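Local coordinates for split-Soret cytochrome c (Desulfovibrio desulfuricans, PDB 1H21), which carries two c-type hemes and an iron-sulfur centre per subunit as a dimeric electron-transport protein and may take part in sulfate reduction, at residues I123-D128 against C171-A176; W19-L24 against S97-R102. All coordinates share one frame; numbering follows the deposited sequence.

In the fold
From the N terminus, the chain runs through the loop of contact 2 (19-24) before entering helix 26-38. It then passes through helix 44-60 and reaches the end of helix 87-99, where 97-102 packs back on that loop and closes the first circuit. Helix 102-118 follows. The next loop holds 123-128, and the chain meets it again at 171-176 on helix 165-192, which closes contact 1. The two circuits are in series: neither nests in nor crosses the other. The centres of contact 1 and contact 2 are about 25 Å apart. Helix 44-60 touches both contacts. Helix 165-192 carries one side of contact 1 and also packs on the loop of contact 2.

Contact 1: I123-D128 against C171-A176; sequences IFNPGD and CGRLTA. Unlike the reference sequence in segment 171-176: Cys171 (reference Ala).
Phe124 and Ala176 make the apolar part of this contact. The methyl of Ala176 lies over one face of the Phe124 ring, with CB 3.7 Å from the ring centroid and 19° off the ring normal. This is a CH-pi contact. The methyl is shifted toward the CG end of the ring, and CG is 3.5 Å from Ala176 CB. The bond from CA to CB of Phe124 points toward the helix, and CG is anti to the backbone N (chi1 178°). Tyr34 of helix 26-38 also meets this ring.

The aliphatic part of Arg173 packs on the loop. It is extended from CG to NE and runs beside the loop backbone, with its CD 3.5 Å from Phe124 O. Pro126 CD sits over the centre of one guanidinium face, 3.7 Å from Arg173 CZ. The two side chains cross at about a right angle.

No direct hydrogen bond joins the segments. A water bridges them instead. It donates to Phe124 O over 2.7 Å and accepts from Arg173 NH1 over 2.7 Å, lying in the guanidinium plane. The main polar partner of Arg173 is Glu169, one turn earlier on the same helix, in a salt bridge through NE. That salt bridge, with weak hydrogen bonds from NH1 to Gly135 O and NH2 to Val133 O, would help fix the guanidinium against Pro126. Asp177 accepts from the backbone N of Ile123 and Phe124, a second tie between loop and helix.

Within the loop, Asn125 OD1 accepts from Gly127 N over 3.0 Å, an Asx turn. The whole is a loop-on-helix packing against helix 165-192. The same helical segment carries Cys171, inferred to be a ligand of the probable [2Fe-2S] cluster.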
loop_
_atom_site.group_PDB
_atom_site.type_symbol
_atom_site.label_atom_id
_atom_site.label_comp_id
_atom_site.label_asym_id
_atom_site.label_seq_id
_atom_site.Cartn_x
_atom_site.Cartn_y
_atom_site.Cartn_z
ATOM N N ILE A 123 17.843 12.434 3.649
ATOM C CA ILE A 123 19.286 12.533 3.546
ATOM C C ILE A 123 19.565 13.293 2.240
ATOM O O ILE A 123 20.391 14.211 2.202
ATOM C CB ILE A 123 19.903 11.116 3.510
ATOM C CG1 ILE A 123 19.762 10.465 4.889
ATOM C CG2 ILE A 123 21.342 11.158 3.053
ATOM C CD1 ILE A 123 20.213 8.990 4.953
ATOM N N PHE A 124 18.815 12.951 1.194
ATOM C CA PHE A 124 18.942 13.565 -0.128
ATOM C C PHE A 124 18.670 15.062 -0.090
ATOM O O PHE A 124 17.805 15.539 0.661
ATOM C CB PHE A 124 17.973 12.888 -1.121
ATOM C CG PHE A 124 17.979 13.486 -2.516
ATOM C CD1 PHE A 124 18.833 13.000 -3.496
ATOM C CD2 PHE A 124 17.081 14.497 -2.861
ATOM C CE1 PHE A 124 18.789 13.512 -4.804
ATOM C CE2 PHE A 124 17.027 15.015 -4.160
ATOM C CZ PHE A 124 17.880 14.525 -5.135
ATOM N N ASN A 125 19.410 15.794 -0.913
ATOM C CA ASN A 125 19.270 17.248 -1.027
ATOM C C ASN A 125 19.423 17.561 -2.525
ATOM O O ASN A 125 20.440 17.213 -3.134
ATOM C CB ASN A 125 20.375 17.941 -0.215
ATOM C CG ASN A 125 20.077 19.405 0.043
ATOM O OD1 ASN A 125 19.496 20.108 -0.807
ATOM N ND2 ASN A 125 20.446 19.873 1.234
ATOM N N PRO A 126 18.413 18.204 -3.142
ATOM C CA PRO A 126 18.494 18.511 -4.582
ATOM C C PRO A 126 19.314 19.758 -4.881
ATOM O O PRO A 126 19.599 20.073 -6.058
ATOM C CB PRO A 126 17.031 18.730 -4.958
ATOM C CG PRO A 126 16.527 19.495 -3.730
ATOM C CD PRO A 126 17.168 18.741 -2.551
ATOM N N GLY A 127 19.715 20.454 -3.813
ATOM C CA GLY A 127 20.461 21.680 -3.968
ATOM C C GLY A 127 19.478 22.714 -4.477
ATOM O O GLY A 127 18.410 22.902 -3.891
ATOM N N ASP A 128 19.797 23.339 -5.603
ATOM C CA ASP A 128 18.909 24.335 -6.176
ATOM C C ASP A 128 17.944 23.756 -7.205
ATOM O O ASP A 128 17.158 24.487 -7.815
ATOM C CB ASP A 128 19.730 25.481 -6.756
ATOM C CG ASP A 128 20.529 26.218 -5.683
ATOM O OD1 ASP A 128 19.910 26.941 -4.876
ATOM O OD2 ASP A 128 21.767 26.048 -5.627
ATOM N N CYS A 171 8.620 15.098 1.456
ATOM C CA CYS A 171 8.196 13.839 0.855
ATOM C C CYS A 171 8.887 13.613 -0.483
ATOM O O CYS A 171 9.259 12.480 -0.808
ATOM C CB CYS A 171 6.657 13.690 0.803
ATOM S SG CYS A 171 5.883 13.206 2.447
ATOM N N GLY A 172 9.208 14.708 -1.164
ATOM C CA GLY A 172 9.893 14.624 -2.447
ATOM C C GLY A 172 11.299 14.077 -2.280
ATOM O O GLY A 172 11.761 13.272 -3.095
ATOM N N ARG A 173 11.981 14.499 -1.217
ATOM C CA ARG A 173 13.334 14.040 -0.945
ATOM C C ARG A 173 13.314 12.611 -0.439
ATOM O O ARG A 173 14.193 11.820 -0.786
ATOM C CB ARG A 173 14.021 14.961 0.066
ATOM C CG ARG A 173 14.081 16.420 -0.413
ATOM C CD ARG A 173 14.768 17.371 0.576
ATOM N NE ARG A 173 14.622 18.773 0.155
ATOM C CZ ARG A 173 15.393 19.783 0.564
ATOM N NH1 ARG A 173 16.390 19.566 1.420
ATOM N NH2 ARG A 173 15.142 21.020 0.129
ATOM N N LEU A 174 12.302 12.267 0.355
ATOM C CA LEU A 174 12.182 10.914 0.880
ATOM C C LEU A 174 12.025 9.950 -0.279
ATOM O O LEU A 174 12.562 8.841 -0.251
ATOM C CB LEU A 174 10.989 10.784 1.815
ATOM C CG LEU A 174 11.071 11.466 3.183
ATOM C CD1 LEU A 174 9.807 11.124 3.966
ATOM C CD2 LEU A 174 12.301 11.007 3.937
ATOM N N THR A 175 11.311 10.380 -1.311
ATOM C CA THR A 175 11.139 9.539 -2.495
ATOM C C THR A 175 12.523 9.134 -3.049
ATOM O O THR A 175 12.753 7.974 -3.401
ATOM C CB THR A 175 10.330 10.267 -3.582
ATOM O OG1 THR A 175 9.017 10.543 -3.087
ATOM C CG2 THR A 175 10.196 9.409 -4.793
ATOM N N ALA A 176 13.452 10.091 -3.023
ATOM C CA ALA A 176 14.822 9.922 -3.503
ATOM C C ALA A 176 15.606 8.985 -2.622
ATOM O O ALA A 176 16.237 8.065 -3.121
ATOM C CB ALA A 176 15.499 11.249 -3.561
HETATM O O HOH W 1 17.427 17.388 2.587
#

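Contact 2: W19-L24 against S97-R102; sequences WKPHKL and SLFWGR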
loop_
_atom_site.group_PDB
_atom_site.type_symbol
_atom_site.label_atom_id
_atom_site.label_comp_id
_atom_site.label_asym_id
_atom_site.label_seq_id
_atom_site.Cartn_x
_atom_site.Cartn_y
_atom_site.Cartn_z
ATOM N N TRP A 19 11.105 -10.709 -16.105
ATOM C CA TRP A 19 11.876 -9.599 -16.644
ATOM C C TRP A 19 13.356 -9.782 -16.243
ATOM O O TRP A 19 13.657 -10.427 -15.218
ATOM C CB TRP A 19 11.341 -8.283 -16.085
ATOM C CG TRP A 19 10.013 -7.839 -16.656
ATOM C CD1 TRP A 19 9.144 -8.588 -17.411
ATOM C CD2 TRP A 19 9.470 -6.502 -16.627
ATOM N NE1 TRP A 19 8.113 -7.791 -17.877
ATOM C CE2 TRP A 19 8.292 -6.510 -17.414
ATOM C CE3 TRP A 19 9.873 -5.300 -16.028
ATOM C CZ2 TRP A 19 7.515 -5.357 -17.619
ATOM C CZ3 TRP A 19 9.096 -4.152 -16.233
ATOM C CH2 TRP A 19 7.936 -4.191 -17.024
ATOM N N LYS A 20 14.268 -9.226 -17.042
ATOM C CA LYS A 20 15.704 -9.305 -16.762
ATOM C C LYS A 20 16.148 -8.105 -15.921
ATOM O O LYS A 20 15.989 -6.953 -16.328
ATOM C CB LYS A 20 16.512 -9.390 -18.074
ATOM C CG LYS A 20 18.038 -9.212 -17.927
ATOM C CD LYS A 20 18.814 -10.011 -18.979
ATOM C CE LYS A 20 18.703 -11.511 -18.680
ATOM N NZ LYS A 20 19.622 -12.387 -19.477
ATOM N N PRO A 21 16.634 -8.358 -14.699
ATOM C CA PRO A 21 17.072 -7.228 -13.873
ATOM C C PRO A 21 18.358 -6.624 -14.443
ATOM O O PRO A 21 19.107 -7.306 -15.139
ATOM C CB PRO A 21 17.298 -7.875 -12.506
ATOM C CG PRO A 21 17.683 -9.294 -12.862
ATOM C CD PRO A 21 16.724 -9.630 -13.962
ATOM N N HIS A 22 18.562 -5.331 -14.225
ATOM C CA HIS A 22 19.753 -4.648 -14.706
ATOM C C HIS A 22 20.262 -3.839 -13.525
ATOM O O HIS A 22 19.456 -3.307 -12.782
ATOM C CB HIS A 22 19.403 -3.671 -15.836
ATOM C CG HIS A 22 18.891 -4.321 -17.085
ATOM N ND1 HIS A 22 19.721 -4.901 -18.023
ATOM C CD2 HIS A 22 17.636 -4.449 -17.572
ATOM C CE1 HIS A 22 18.999 -5.357 -19.028
ATOM N NE2 HIS A 22 17.728 -5.093 -18.780
ATOM N N LYS A 23 21.569 -3.823 -13.285
ATOM C CA LYS A 23 22.114 -3.005 -12.197
ATOM C C LYS A 23 21.738 -1.532 -12.424
ATOM O O LYS A 23 21.579 -1.080 -13.574
ATOM C CB LYS A 23 23.639 -3.137 -12.104
ATOM C CG LYS A 23 24.094 -4.382 -11.388
ATOM C CD LYS A 23 25.390 -4.137 -10.674
ATOM C CE LYS A 23 25.661 -5.291 -9.736
ATOM N NZ LYS A 23 26.899 -5.047 -8.961
ATOM N N LEU A 24 21.636 -0.772 -11.339
ATOM C CA LEU A 24 21.252 0.624 -11.455
ATOM C C LEU A 24 22.286 1.553 -10.836
ATOM O O LEU A 24 23.176 1.113 -10.116
ATOM C CB LEU A 24 19.916 0.833 -10.723
ATOM C CG LEU A 24 18.721 -0.076 -11.046
ATOM C CD1 LEU A 24 17.922 -0.396 -9.772
ATOM C CD2 LEU A 24 17.847 0.551 -12.143
ATOM N N SER A 97 9.002 -7.222 -7.646
ATOM C CA SER A 97 8.124 -8.284 -8.087
ATOM C C SER A 97 8.052 -8.462 -9.589
ATOM O O SER A 97 7.398 -9.390 -10.078
ATOM C CB SER A 97 6.757 -8.183 -7.434
ATOM O OG SER A 97 6.875 -8.534 -6.052
ATOM N N LEU A 98 8.775 -7.602 -10.311
ATOM C CA LEU A 98 8.861 -7.690 -11.763
ATOM C C LEU A 98 9.956 -8.692 -12.154
ATOM O O LEU A 98 9.962 -9.240 -13.271
ATOM C CB LEU A 98 9.209 -6.334 -12.349
ATOM C CG LEU A 98 8.088 -5.316 -12.188
ATOM C CD1 LEU A 98 8.576 -3.964 -12.670
ATOM C CD2 LEU A 98 6.820 -5.759 -12.961
ATOM N N PHE A 99 10.844 -8.957 -11.199
ATOM C CA PHE A 99 11.966 -9.840 -11.415
ATOM C C PHE A 99 11.998 -11.093 -10.532
ATOM O O PHE A 99 12.379 -12.177 -11.001
ATOM C CB PHE A 99 13.262 -9.048 -11.238
ATOM C CG PHE A 99 13.234 -7.684 -11.873
ATOM C CD1 PHE A 99 13.048 -6.547 -11.090
ATOM C CD2 PHE A 99 13.362 -7.534 -13.251
ATOM C CE1 PHE A 99 12.985 -5.266 -11.675
ATOM C CE2 PHE A 99 13.301 -6.265 -13.849
ATOM C CZ PHE A 99 13.111 -5.124 -13.054
ATOM N N TRP A 100 11.590 -10.966 -9.270
ATOM C CA TRP A 100 11.631 -12.103 -8.352
ATOM C C TRP A 100 10.301 -12.412 -7.688
ATOM O O TRP A 100 9.434 -11.562 -7.595
ATOM C CB TRP A 100 12.674 -11.849 -7.262
ATOM C CG TRP A 100 14.027 -11.595 -7.797
ATOM C CD1 TRP A 100 14.925 -12.536 -8.200
ATOM C CD2 TRP A 100 14.643 -10.314 -8.048
ATOM N NE1 TRP A 100 16.051 -11.931 -8.699
ATOM C CE2 TRP A 100 15.912 -10.569 -8.622
ATOM C CE3 TRP A 100 14.242 -8.983 -7.859
ATOM C CZ2 TRP A 100 16.799 -9.535 -9.011
ATOM C CZ3 TRP A 100 15.118 -7.952 -8.246
ATOM C CH2 TRP A 100 16.385 -8.243 -8.821
ATOM N N GLY A 101 10.158 -13.628 -7.191
ATOM C CA GLY A 101 8.928 -13.994 -6.528
ATOM C C GLY A 101 8.977 -13.845 -5.021
ATOM O O GLY A 101 10.027 -13.600 -4.424
ATOM N N ARG A 102 7.808 -13.984 -4.426
ATOM C CA ARG A 102 7.540 -13.933 -2.990
ATOM C C ARG A 102 8.699 -14.345 -2.067
ATOM O O ARG A 102 9.248 -13.492 -1.373
ATOM C CB ARG A 102 6.316 -14.812 -2.757
ATOM C CG ARG A 102 5.689 -14.826 -1.433
ATOM C CD ARG A 102 4.242 -15.289 -1.584
ATOM N NE ARG A 102 4.018 -16.739 -1.581
ATOM C CZ ARG A 102 3.489 -17.427 -2.602
ATOM N NH1 ARG A 102 3.152 -16.807 -3.719
ATOM N NH2 ARG A 102 3.225 -18.732 -2.491
#
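Trp19 meets Leu98 and Phe99 at the end of helix 87-99. Its indole lies alongside Leu98, and the two side chains point the same way. Between these two side chains, Trp19 CZ3 and Leu98 CD1 come closest, at 3.6 Å. Leu98 CD2 stands over the same indole, offset toward the rim. With Trp19 CG anti to the carbonyl carbon (chi1 -73°), CG comes 3.7 Å from Leu98 O. Trp19 CB is packed against Phe99 CD2 at 3.6 Å. The Phe99 ring also turns its edge to the Trp19 backbone, with CD2 3.5 Å from Trp19 O.

Pro21 covers one face of the Phe99 ring with its CB, 4.0 Å from Phe99 CD2. Leu98 CB lies over the centre of the other face. Pro21 CB is also 3.8 Å from Trp100 CH2, so one proline carbon touches two aromatic residues. The only hydrogen bond between the segments is weak: Trp19 N to Leu98 O, 3.4 Å.

A second shell surrounds these groups. Tyr64 meets the Trp19 ring edge-to-face, and its OH hydrogen-bonds to Lys20 O. On helix 44-60, Val53 touches Trp19 and Leu98, and Met56 touches Phe99. Lys189 makes a cation-pi contact with Trp100. In the second subunit, Pro68 packs on Trp19 and Met71 on Leu98, and Glu73 of that subunit forms a salt bridge with Arg102.

The arrangement is an aromatic-rich packing of an N-terminal loop on a helix end. Part of it lies at the dimer interface, away from the iron-sulfur and heme sites.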